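Local coordinates for ribokinase (Staphylococcus aureus, PDB 3RY7), which phosphorylates D-ribose at O-5 with ATP and magnesium, yielding D-ribose 5-phosphate for nucleotide synthesis or the pentose phosphate pathway, at residues A[132-137]-A[158-163]; A[203-208]-A[227-232]. One frame throughout, in Å; residues are numbered along the deposited sequence.

Contact 1 of 2, residues A[132-137]-A[158-163]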
loop_
_atom_site.group_PDB
_atom_site.type_symbol
_atom_site.label_atom_id
_atom_site.label_comp_id
_atom_site.label_asym_id
_atom_site.label_seq_id
_atom_site.Cartn_x
_atom_site.Cartn_y
_atom_site.Cartn_z
ATOM N N ILE A 132 12.998 -33.524 8.660
ATOM C CA ILE A 132 12.433 -34.840 8.905
ATOM C C ILE A 132 10.971 -34.793 9.345
ATOM O O ILE A 132 10.163 -35.636 8.951
ATOM C CB ILE A 132 13.283 -35.625 9.907
ATOM C CG1 ILE A 132 14.624 -35.971 9.260
ATOM C CG2 ILE A 132 12.546 -36.880 10.371
ATOM C CD1 ILE A 132 15.546 -36.745 10.154
ATOM N N ASN A 133 10.620 -33.789 10.132
ATOM C CA ASN A 133 9.264 -33.721 10.664
ATOM C C ASN A 133 8.314 -32.863 9.839
ATOM O O ASN A 133 7.186 -32.595 10.256
ATOM C CB ASN A 133 9.283 -33.310 12.139
ATOM C CG ASN A 133 10.005 -34.336 13.011
ATOM O OD1 ASN A 133 9.770 -35.544 12.893
ATOM N ND2 ASN A 133 10.900 -33.862 13.875
ATOM N N ALA A 134 8.763 -32.466 8.655
ATOM C CA ALA A 134 7.953 -31.633 7.768
ATOM C C ALA A 134 7.037 -32.452 6.848
ATOM O O ALA A 134 7.319 -33.613 6.550
ATOM C CB ALA A 134 8.853 -30.730 6.926
ATOM N N ASP A 135 5.950 -31.828 6.398
ATOM C CA ASP A 135 5.146 -32.353 5.297
ATOM C C ASP A 135 5.732 -31.969 3.932
ATOM O O ASP A 135 5.711 -32.764 2.980
ATOM C CB ASP A 135 3.714 -31.839 5.411
ATOM C CG ASP A 135 3.039 -32.313 6.687
ATOM O OD1 ASP A 135 3.116 -33.537 6.959
ATOM O OD2 ASP A 135 2.455 -31.468 7.417
ATOM N N PHE A 136 6.244 -30.742 3.841
ATOM C CA PHE A 136 6.870 -30.252 2.614
ATOM C C PHE A 136 8.134 -29.486 2.935
ATOM O O PHE A 136 8.214 -28.786 3.948
ATOM C CB PHE A 136 5.943 -29.299 1.844
ATOM C CG PHE A 136 4.619 -29.908 1.444
ATOM C CD1 PHE A 136 4.439 -30.437 0.173
ATOM C CD2 PHE A 136 3.551 -29.927 2.331
ATOM C CE1 PHE A 136 3.222 -30.986 -0.197
ATOM C CE2 PHE A 136 2.334 -30.476 1.963
ATOM C CZ PHE A 136 2.168 -31.007 0.705
ATOM N N VAL A 137 9.114 -29.604 2.053
ATOM C CA VAL A 137 10.232 -28.688 2.060
ATOM C C VAL A 137 10.274 -27.980 0.705
ATOM O O VAL A 137 10.146 -28.621 -0.341
ATOM C CB VAL A 137 11.571 -29.419 2.391
ATOM C CG1 VAL A 137 11.650 -30.726 1.656
ATOM C CG2 VAL A 137 12.754 -28.545 2.040
ATOM N N HIS A 158 13.025 -39.702 4.152
ATOM C CA HIS A 158 12.033 -39.824 5.223
ATOM C C HIS A 158 10.563 -39.564 4.789
ATOM O O HIS A 158 9.714 -39.240 5.618
ATOM C CB HIS A 158 12.409 -38.916 6.400
ATOM C CG HIS A 158 13.715 -39.275 7.043
ATOM N ND1 HIS A 158 13.829 -40.281 7.972
ATOM C CD2 HIS A 158 14.958 -38.759 6.882
ATOM C CE1 HIS A 158 15.094 -40.375 8.361
ATOM N NE2 HIS A 158 15.793 -39.461 7.714
ATOM N N GLY A 159 10.260 -39.715 3.505
ATOM C CA GLY A 159 8.885 -39.572 3.030
ATOM C C GLY A 159 8.331 -38.144 2.996
ATOM O O GLY A 159 7.122 -37.932 2.900
ATOM N N VAL A 160 9.215 -37.156 3.066
ATOM C CA VAL A 160 8.797 -35.753 3.037
ATOM C C VAL A 160 8.757 -35.240 1.588
ATOM O O VAL A 160 9.716 -35.424 0.831
ATOM C CB VAL A 160 9.720 -34.879 3.906
ATOM C CG1 VAL A 160 9.344 -33.394 3.797
ATOM C CG2 VAL A 160 9.673 -35.357 5.361
ATOM N N THR A 161 7.635 -34.629 1.198
ATOM C CA THR A 161 7.442 -34.129 -0.173
ATOM C C THR A 161 8.365 -32.953 -0.524
ATOM O O THR A 161 8.417 -31.959 0.196
ATOM C CB THR A 161 5.980 -33.688 -0.386
ATOM O OG1 THR A 161 5.123 -34.783 -0.063
ATOM C CG2 THR A 161 5.743 -33.261 -1.837
ATOM N N THR A 162 9.102 -33.070 -1.623
ATOM C CA THR A 162 9.985 -31.988 -2.030
ATOM C C THR A 162 9.384 -31.101 -3.118
ATOM O O THR A 162 8.793 -31.592 -4.078
ATOM C CB THR A 162 11.331 -32.502 -2.520
ATOM O OG1 THR A 162 11.133 -33.347 -3.661
ATOM C CG2 THR A 162 12.041 -33.272 -1.415
ATOM N N VAL A 163 9.543 -29.790 -2.972
ATOM C CA VAL A 163 9.069 -28.870 -3.989
ATOM C C VAL A 163 10.104 -27.815 -4.364
ATOM O O VAL A 163 10.612 -27.074 -3.518
ATOM C CB VAL A 163 7.647 -28.288 -3.660
ATOM C CG1 VAL A 163 7.192 -28.661 -2.256
ATOM C CG2 VAL A 163 7.589 -26.809 -3.913
#

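Contact 2 of 2, residues A[203-208]-A[227-232]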
loop_
_atom_site.group_PDB
_atom_site.type_symbol
_atom_site.label_atom_id
_atom_site.label_comp_id
_atom_site.label_asym_id
_atom_site.label_seq_id
_atom_site.Cartn_x
_atom_site.Cartn_y
_atom_site.Cartn_z
ATOM N N SER A 203 2.336 -27.508 -25.937
ATOM C CA SER A 203 3.703 -27.310 -25.461
ATOM C C SER A 203 3.765 -27.507 -23.942
ATOM O O SER A 203 4.780 -27.925 -23.398
ATOM C CB SER A 203 4.199 -25.909 -25.831
ATOM O OG SER A 203 3.454 -24.920 -25.142
ATOM N N MET A 204 2.665 -27.195 -23.270
ATOM C CA MET A 204 2.549 -27.416 -21.843
ATOM C C MET A 204 2.495 -28.911 -21.554
ATOM O O MET A 204 3.173 -29.405 -20.650
ATOM C CB MET A 204 1.311 -26.708 -21.307
ATOM C CG MET A 204 1.223 -25.275 -21.819
ATOM S SD MET A 204 0.010 -24.239 -21.006
ATOM C CE MET A 204 -1.446 -25.278 -20.962
ATOM N N LYS A 205 1.723 -29.643 -22.325
ATOM C CA LYS A 205 1.708 -31.076 -22.238
ATOM C C LYS A 205 3.096 -31.615 -22.498
ATOM O O LYS A 205 3.544 -32.475 -21.813
ATOM C CB LYS A 205 0.794 -31.646 -23.293
ATOM C CG LYS A 205 -0.625 -31.760 -22.923
ATOM C CD LYS A 205 -1.444 -32.298 -24.126
ATOM C CE LYS A 205 -2.935 -31.951 -24.053
ATOM N NZ LYS A 205 -3.616 -32.065 -25.369
ATOM N N ASP A 206 3.753 -31.110 -23.517
ATOM C CA ASP A 206 5.092 -31.588 -23.865
ATOM C C ASP A 206 6.105 -31.332 -22.741
ATOM O O ASP A 206 6.961 -32.169 -22.458
ATOM C CB ASP A 206 5.578 -30.939 -25.165
ATOM C CG ASP A 206 4.734 -31.334 -26.375
ATOM O OD1 ASP A 206 4.130 -32.435 -26.356
ATOM O OD2 ASP A 206 4.679 -30.540 -27.343
ATOM N N ASN A 207 6.009 -30.158 -22.123
ATOM C CA ASN A 207 6.822 -29.811 -20.952
ATOM C C ASN A 207 6.560 -30.750 -19.780
ATOM O O ASN A 207 7.477 -31.414 -19.290
ATOM C CB ASN A 207 6.585 -28.342 -20.544
ATOM C CG ASN A 207 7.569 -27.402 -21.198
ATOM O OD1 ASN A 207 7.328 -26.876 -22.288
ATOM N ND2 ASN A 207 8.705 -27.216 -20.554
ATOM N N ALA A 208 5.302 -30.829 -19.359
ATOM C CA ALA A 208 4.916 -31.774 -18.321
ATOM C C ALA A 208 5.511 -33.164 -18.578
ATOM O O ALA A 208 6.075 -33.784 -17.681
ATOM C CB ALA A 208 3.413 -31.851 -18.209
ATOM N N GLY A 227 -2.503 -17.478 -16.171
ATOM C CA GLY A 227 -2.871 -18.378 -15.094
ATOM C C GLY A 227 -1.806 -19.415 -14.757
ATOM O O GLY A 227 -0.610 -19.107 -14.703
ATOM N N THR A 228 -2.255 -20.647 -14.530
ATOM C CA THR A 228 -1.381 -21.748 -14.127
ATOM C C THR A 228 -1.784 -23.057 -14.798
ATOM O O THR A 228 -2.956 -23.416 -14.806
ATOM C CB THR A 228 -1.459 -22.011 -12.606
ATOM O OG1 THR A 228 -1.521 -20.771 -11.891
ATOM C CG2 THR A 228 -0.240 -22.810 -12.146
ATOM N N TYR A 229 -0.800 -23.772 -15.342
ATOM C CA TYR A 229 -0.993 -25.128 -15.845
ATOM C C TYR A 229 -0.426 -26.164 -14.870
ATOM O O TYR A 229 0.629 -25.956 -14.260
ATOM C CB TYR A 229 -0.323 -25.277 -17.217
ATOM C CG TYR A 229 -0.358 -26.678 -17.813
ATOM C CD1 TYR A 229 0.797 -27.452 -17.875
ATOM C CD2 TYR A 229 -1.537 -27.221 -18.321
ATOM C CE1 TYR A 229 0.788 -28.729 -18.419
ATOM C CE2 TYR A 229 -1.559 -28.499 -18.872
ATOM C CZ TYR A 229 -0.387 -29.248 -18.914
ATOM O OH TYR A 229 -0.373 -30.514 -19.448
ATOM N N PHE A 230 -1.128 -27.280 -14.708
ATOM C CA PHE A 230 -0.551 -28.392 -13.972
ATOM C C PHE A 230 -0.779 -29.760 -14.620
ATOM O O PHE A 230 -1.668 -29.942 -15.457
ATOM C CB PHE A 230 -0.963 -28.365 -12.498
ATOM C CG PHE A 230 -2.269 -29.027 -12.204
ATOM C CD1 PHE A 230 -3.447 -28.312 -12.262
ATOM C CD2 PHE A 230 -2.316 -30.361 -11.839
ATOM C CE1 PHE A 230 -4.657 -28.906 -11.972
ATOM C CE2 PHE A 230 -3.525 -30.974 -11.546
ATOM C CZ PHE A 230 -4.701 -30.244 -11.615
ATOM N N ALA A 231 0.065 -30.709 -14.243
ATOM C CA ALA A 231 -0.023 -32.082 -14.727
ATOM C C ALA A 231 0.553 -33.085 -13.722
ATOM O O ALA A 231 1.537 -32.803 -13.016
ATOM C CB ALA A 231 0.692 -32.212 -16.063
ATOM N N THR A 232 -0.081 -34.248 -13.648
ATOM C CA THR A 232 0.507 -35.430 -13.035
ATOM C C THR A 232 0.388 -36.533 -14.081
ATOM O O THR A 232 -0.008 -36.264 -15.211
ATOM C CB THR A 232 -0.239 -35.850 -11.760
ATOM O OG1 THR A 232 -1.569 -36.283 -12.094
ATOM C CG2 THR A 232 -0.277 -34.686 -10.741
#

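Contact 1 of 2, residues A[132-137]-A[158-163]
Val160 carries the apolar centre, reaching between the last turn of one helix and the start of the next strand. Its CG1 is anti to the backbone N (chi1 176°) and meets Ala134 CB and Val137 CG1, each at 4.1 Å; the other methyl, CG2, lies 3.2 Å from Ala134 O and also approaches the carbonyl oxygen of Ile132. Toward the surface, Ile132 CD1 sits over one face of the His158 ring, offset toward its rim, 4.0 Å from the centroid and 24° off the normal, a CH-pi contact. In the sheet, Phe136 and Thr161 lie side by side and point the same way, with Phe136 CD1 3.6 Å from Thr161 CB.

Parallel pairing of Phe136 with Thr161 and Val137 with Thr162 supplies the polar edge. Val137 is held through both its backbone N and its backbone O: the N donates to Thr161 O (3.1 Å) and the O accepts from Val163 N (2.9 Å). Thr161 N reaches Asp135 O at 3.2 Å from above the carbonyl plane, with a more bent N-H...O angle of 140°. Beyond the two segments, Lys266 NZ is hydrogen-bonded to Thr161 OG1 and Gly159 O, and Asp135 OD2 accepts a hydrogen bond from Lys4 N. These bonds fix the strand register of a beta-alpha-beta unit, while the Val160 methyls pack on Ala134 and Val137 beside it.

Contact 2 of 2, residues A[203-208]-A[227-232]
Met204 and Tyr229 face each other where helix 203-208 runs over strand 228-231, their axes 8.8 Å apart at closest approach and inclined by -46°. The CA atoms come nearest at Ala208 and Ala231, 6.1 Å apart, against 7.3 Å for Met204 and Tyr229, as expected where two alanines meet at one end and larger side chains at the other. Gly227, two residues before Tyr229, probably belongs to the ATP-binding residues.

Tyr229 CG is anti to the backbone N (chi1 176°), which starts the ring toward the helix. Met204 CB lies over one face of that ring, 3.6 Å from the centroid and 16° off the normal, a CH-pi contact. The thioether then bends at chi3, and its methyl CE returns to within 3.3 Å of Tyr229 CD2. Met204 SD is oblique to the ring, 4.6 Å from the centroid, making this a Met-aromatic contact. The phenol oxygen reaches the backbone of Lys205, the residue after Met204, with Tyr229 OH 3.5 Å from Lys205 CA, and its hydrogen-bond partner is Ser236 OG. Ala208 CB borders the ring edge near its plane and also touches Ala231 CB at 3.5 Å, tight for two carbons.

This is helix-on-sheet packing. Strand 228-231 runs antiparallel between strands 218-222 and 236-239, and Met204 also touches His238 on the latter. Phe230 points away from helix 201-213 and packs on Leu271 and Ile275 of helix 271-283, so the two helices cover opposite faces of the strand.

From the N terminus, contact 1 comes first: segment 132-137 leads into strand 136-140, helix 145-157 follows, and 158-163 returns the chain to the adjacent parallel strand, closing a short beta-alpha-beta loop. Only afterwards does contact 2 open at 203-208; its loop runs through strand 218-222 and closes at 227-232. The two loops are therefore in series, neither nesting nor crossing. The centres of contacts 1 and 2 are about 24 Å apart, and the nearest atoms of contacts 1 and 2 are about 11 Å apart. Both nevertheless reach the same mixed sheet: contact 1 joins neighbouring strands in its parallel part, whereas contact 2 packs a helix against its antiparallel end, with strands 182-183 and 218-222 lying between.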